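Local coordinates for putative ring-cleaving dioxygenase MhqO (Bacillus subtilis subsp. subtilis, PDB 3OAJ), which probably cleaves the ring of aromatic compounds as an iron(II)-dependent extradiol-type dioxygenase, and here carries a zinc ion at its metal site, at residues Arg249-Asn253 against Pro271-Asp277. Residues are numbered along the deposited sequence; the frame is centred on the assembly and turned at random.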
ATOM      1  N   ARG A 249       6.891  -4.745  14.218  1.00 13.03           N
ATOM      2  CA  ARG A 249       6.996  -5.425  12.913  1.00 14.13           C
ATOM      3  C   ARG A 249       8.386  -5.323  12.305  1.00 14.62           C
ATOM      4  O   ARG A 249       8.566  -5.552  11.101  1.00 14.87           O
ATOM      5  CB  ARG A 249       5.941  -4.898  11.926  1.00 15.18           C
ATOM      6  CG  ARG A 249       4.495  -4.912  12.446  1.00 18.44           C
ATOM      7  CD  ARG A 249       4.054  -6.306  12.864  1.00 18.33           C
ATOM      8  NE  ARG A 249       2.612  -6.502  12.764  1.00 20.30           N
ATOM      9  CZ  ARG A 249       1.953  -7.569  13.225  1.00 19.74           C
ATOM     10  NH1 ARG A 249       2.595  -8.543  13.865  1.00 20.36           N
ATOM     11  NH2 ARG A 249       0.636  -7.656  13.068  1.00 20.69           N
ATOM     12  N   ASN A 250       9.362  -4.977  13.148  1.00 15.30           N
ATOM     13  CA  ASN A 250      10.785  -4.910  12.783  1.00 16.47           C
ATOM     14  C   ASN A 250      11.128  -3.653  11.997  1.00 15.16           C
ATOM     15  O   ASN A 250      12.039  -2.930  12.370  1.00 16.24           O
ATOM     16  CB  ASN A 250      11.240  -6.181  12.028  1.00 19.37           C
ATOM     17  CG  ASN A 250      12.755  -6.378  12.033  1.00 25.09           C
ATOM     18  OD1 ASN A 250      13.515  -5.539  12.514  1.00 22.86           O
ATOM     19  ND2 ASN A 250      13.195  -7.507  11.495  1.00 22.90           N
ATOM     20  N   TYR A 251      10.394  -3.382  10.921  1.00 13.07           N
ATOM     21  CA  TYR A 251      10.712  -2.233  10.046  1.00 12.46           C
ATOM     22  C   TYR A 251       9.866  -1.014  10.399  1.00 11.83           C
ATOM     23  O   TYR A 251      10.038   0.062   9.836  1.00 11.08           O
ATOM     24  CB  TYR A 251      10.590  -2.663   8.577  1.00 12.87           C
ATOM     25  CG  TYR A 251      11.292  -3.991   8.415  1.00 12.47           C
ATOM     26  CD1 TYR A 251      10.577  -5.182   8.232  1.00 12.74           C
ATOM     27  CD2 TYR A 251      12.675  -4.074   8.572  1.00 13.08           C
ATOM     28  CE1 TYR A 251      11.242  -6.413   8.167  1.00 13.00           C
ATOM     29  CE2 TYR A 251      13.336  -5.296   8.512  1.00 12.97           C
ATOM     30  CZ  TYR A 251      12.612  -6.456   8.310  1.00 12.82           C
ATOM     31  OH  TYR A 251      13.291  -7.647   8.246  1.00 13.87           O
ATOM     32  N   PHE A 252       8.959  -1.212  11.350  1.00 11.30           N
ATOM     33  CA  PHE A 252       8.066  -0.175  11.908  1.00 10.85           C
ATOM     34  C   PHE A 252       7.304  -0.849  13.046  1.00 11.04           C
ATOM     35  O   PHE A 252       7.255  -2.077  13.105  1.00 11.43           O
ATOM     36  CB  PHE A 252       7.079   0.376  10.848  1.00 11.07           C
ATOM     37  CG  PHE A 252       6.316  -0.689  10.110  1.00 10.39           C
ATOM     38  CD1 PHE A 252       5.109  -1.180  10.604  1.00 11.46           C
ATOM     39  CD2 PHE A 252       6.823  -1.227   8.922  1.00 11.93           C
ATOM     40  CE1 PHE A 252       4.397  -2.165   9.923  1.00 11.02           C
ATOM     41  CE2 PHE A 252       6.112  -2.232   8.249  1.00 11.33           C
ATOM     42  CZ  PHE A 252       4.919  -2.723   8.756  1.00 11.91           C
ATOM     43  N   ASN A 253       6.740  -0.044  13.950  1.00 10.75           N
ATOM     44  CA  ASN A 253       5.771  -0.513  14.942  1.00 11.02           C
ATOM     45  C   ASN A 253       4.375  -0.195  14.408  1.00 10.58           C
ATOM     46  O   ASN A 253       4.194   0.782  13.676  1.00 11.94           O
ATOM     47  CB  ASN A 253       6.013   0.159  16.296  1.00 12.71           C
ATOM     48  CG  ASN A 253       7.323  -0.281  16.943  1.00 13.83           C
ATOM     49  OD1 ASN A 253       7.753  -1.422  16.784  1.00 15.26           O
ATOM     50  ND2 ASN A 253       7.984   0.642  17.636  1.00 15.19           N
ATOM     51  N   PRO A 271       9.925   5.379  11.269  1.00 11.18           N
ATOM     52  CA  PRO A 271      11.124   4.580  11.538  1.00 11.51           C
ATOM     53  C   PRO A 271      10.842   3.146  12.021  1.00 11.38           C
ATOM     54  O   PRO A 271       9.736   2.859  12.512  1.00 11.55           O
ATOM     55  CB  PRO A 271      11.841   5.373  12.649  1.00 11.55           C
ATOM     56  CG  PRO A 271      10.777   6.146  13.331  1.00 14.90           C
ATOM     57  CD  PRO A 271       9.639   6.334  12.354  1.00 11.58           C
ATOM     58  N   PRO A 272      11.852   2.253  11.939  1.00 11.86           N
ATOM     59  CA  PRO A 272      13.218   2.498  11.460  1.00 12.30           C
ATOM     60  C   PRO A 272      13.411   2.322   9.962  1.00 12.78           C
ATOM     61  O   PRO A 272      14.423   2.769   9.424  1.00 14.00           O
ATOM     62  CB  PRO A 272      14.040   1.445  12.209  1.00 12.66           C
ATOM     63  CG  PRO A 272      13.076   0.307  12.372  1.00 12.76           C
ATOM     64  CD  PRO A 272      11.754   0.962  12.651  1.00 12.04           C
ATOM     65  N   GLY A 273      12.453   1.672   9.304  1.00 12.18           N
ATOM     66  CA  GLY A 273      12.551   1.353   7.893  1.00 11.90           C
ATOM     67  C   GLY A 273      13.290   0.066   7.585  1.00 11.74           C
ATOM     68  O   GLY A 273      13.635  -0.711   8.488  1.00 11.70           O
ATOM     69  N   PHE A 274      13.552  -0.153   6.299  1.00 12.20           N
ATOM     70  CA  PHE A 274      13.956  -1.477   5.824  1.00 12.74           C
ATOM     71  C   PHE A 274      15.450  -1.744   5.788  1.00 14.60           C
ATOM     72  O   PHE A 274      15.861  -2.873   5.506  1.00 14.76           O
ATOM     73  CB  PHE A 274      13.311  -1.773   4.473  1.00 12.39           C
ATOM     74  CG  PHE A 274      11.809  -1.745   4.512  1.00 12.77           C
ATOM     75  CD1 PHE A 274      11.091  -2.795   5.055  1.00 12.25           C
ATOM     76  CD2 PHE A 274      11.111  -0.654   3.986  1.00 12.44           C
ATOM     77  CE1 PHE A 274       9.693  -2.767   5.102  1.00 13.15           C
ATOM     78  CE2 PHE A 274       9.733  -0.608   4.010  1.00 12.97           C
ATOM     79  CZ  PHE A 274       9.013  -1.665   4.582  1.00 11.44           C
ATOM     80  N   ALA A 275      16.240  -0.714   6.089  1.00 16.76           N
ATOM     81  CA  ALA A 275      17.704  -0.788   5.980  1.00 19.28           C
ATOM     82  C   ALA A 275      18.440  -1.071   7.288  1.00 22.48           C
ATOM     83  O   ALA A 275      19.631  -0.769   7.406  1.00 24.17           O
ATOM     84  CB  ALA A 275      18.241   0.490   5.363  1.00 19.34           C
ATOM     85  N   HIS A 276      17.764  -1.654   8.268  1.00 23.87           N
ATOM     86  CA  HIS A 276      18.410  -1.826   9.570  1.00 24.86           C
ATOM     87  C   HIS A 276      18.705  -3.278   9.935  1.00 23.86           C
ATOM     88  O   HIS A 276      19.272  -3.530  10.998  1.00 24.93           O
ATOM     89  CB  HIS A 276      17.587  -1.168  10.675  1.00 26.64           C
ATOM     90  CG  HIS A 276      16.511  -2.049  11.212  1.00 28.80           C
ATOM     91  ND1 HIS A 276      15.279  -2.161  10.613  1.00 28.08           N
ATOM     92  CD2 HIS A 276      16.494  -2.893  12.272  1.00 28.32           C
ATOM     93  CE1 HIS A 276      14.542  -3.024  11.289  1.00 28.77           C
ATOM     94  NE2 HIS A 276      15.256  -3.478  12.304  1.00 28.84           N
ATOM     95  N   ASP A 277      18.290  -4.227   9.095  1.00 20.96           N
ATOM     96  CA  ASP A 277      18.824  -5.586   9.196  1.00 18.54           C
ATOM     97  C   ASP A 277      19.496  -6.041   7.895  1.00 18.11           C
ATOM     98  O   ASP A 277      20.034  -7.141   7.810  1.00 17.91           O
ATOM     99  CB  ASP A 277      17.784  -6.593   9.717  1.00 16.88           C
ATOM    100  CG  ASP A 277      16.583  -6.745   8.805  1.00 13.05           C
ATOM    101  OD1 ASP A 277      16.503  -6.062   7.768  1.00 15.21           O
ATOM    102  OD2 ASP A 277      15.701  -7.553   9.162  1.00 15.58           O
TER
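The hydroxyl OH of Y251 donates a short hydrogen bond to D277, 2.6 Å from OD2, on the syn lone pair of that oxygen. The carboxylate sits at the CE2 edge of the phenol ring, its CG near the ring plane, and is turned 62° against it. The other oxygen, OD1, forms a salt bridge with K36 of strand 33-39, which divides the carboxylate between a hydroxyl and a charge. Further along the same edge lies the carbonyl oxygen of G273, 3.5 Å from Y251 CD2; it also accepts the hydrogen bond of H276 ND1 at 3.1 Å, almost in line with the C=O bond and in the imidazole plane, which fixes the ring's rotation. The H276 ring meets the Y251 ring rim to rim, and its NE2 makes a weak, bent bond to OD1 of N250. The N250 side chain swings away from its own backbone N (chi1 -161°), which brings OD1 to the imidazole edge, while its CB sits over the centre of one face of the Y251 ring. F274 approaches obliquely, its CD1 3.6 Å from Y251 CB and the ring planes 34° apart, completing a cluster of three aromatic side chains. The backbones join where G273 N bonds to Y251 O at 3.0 Å, one residue past the cis peptide between P271 and P272; P272 CD packs on the same oxygen. F252 CA-H points almost straight at P271 O. Beyond it the F252 ring, with R249 CB over one face, meets H11 and E266, which with H218 bind the zinc ion. The contact thus ties the turn between strands 247-248 and 253-258 to the loop leaving metal-bearing strand 264-269, with F252 reaching the metal site of a vicinal oxygen chelate fold.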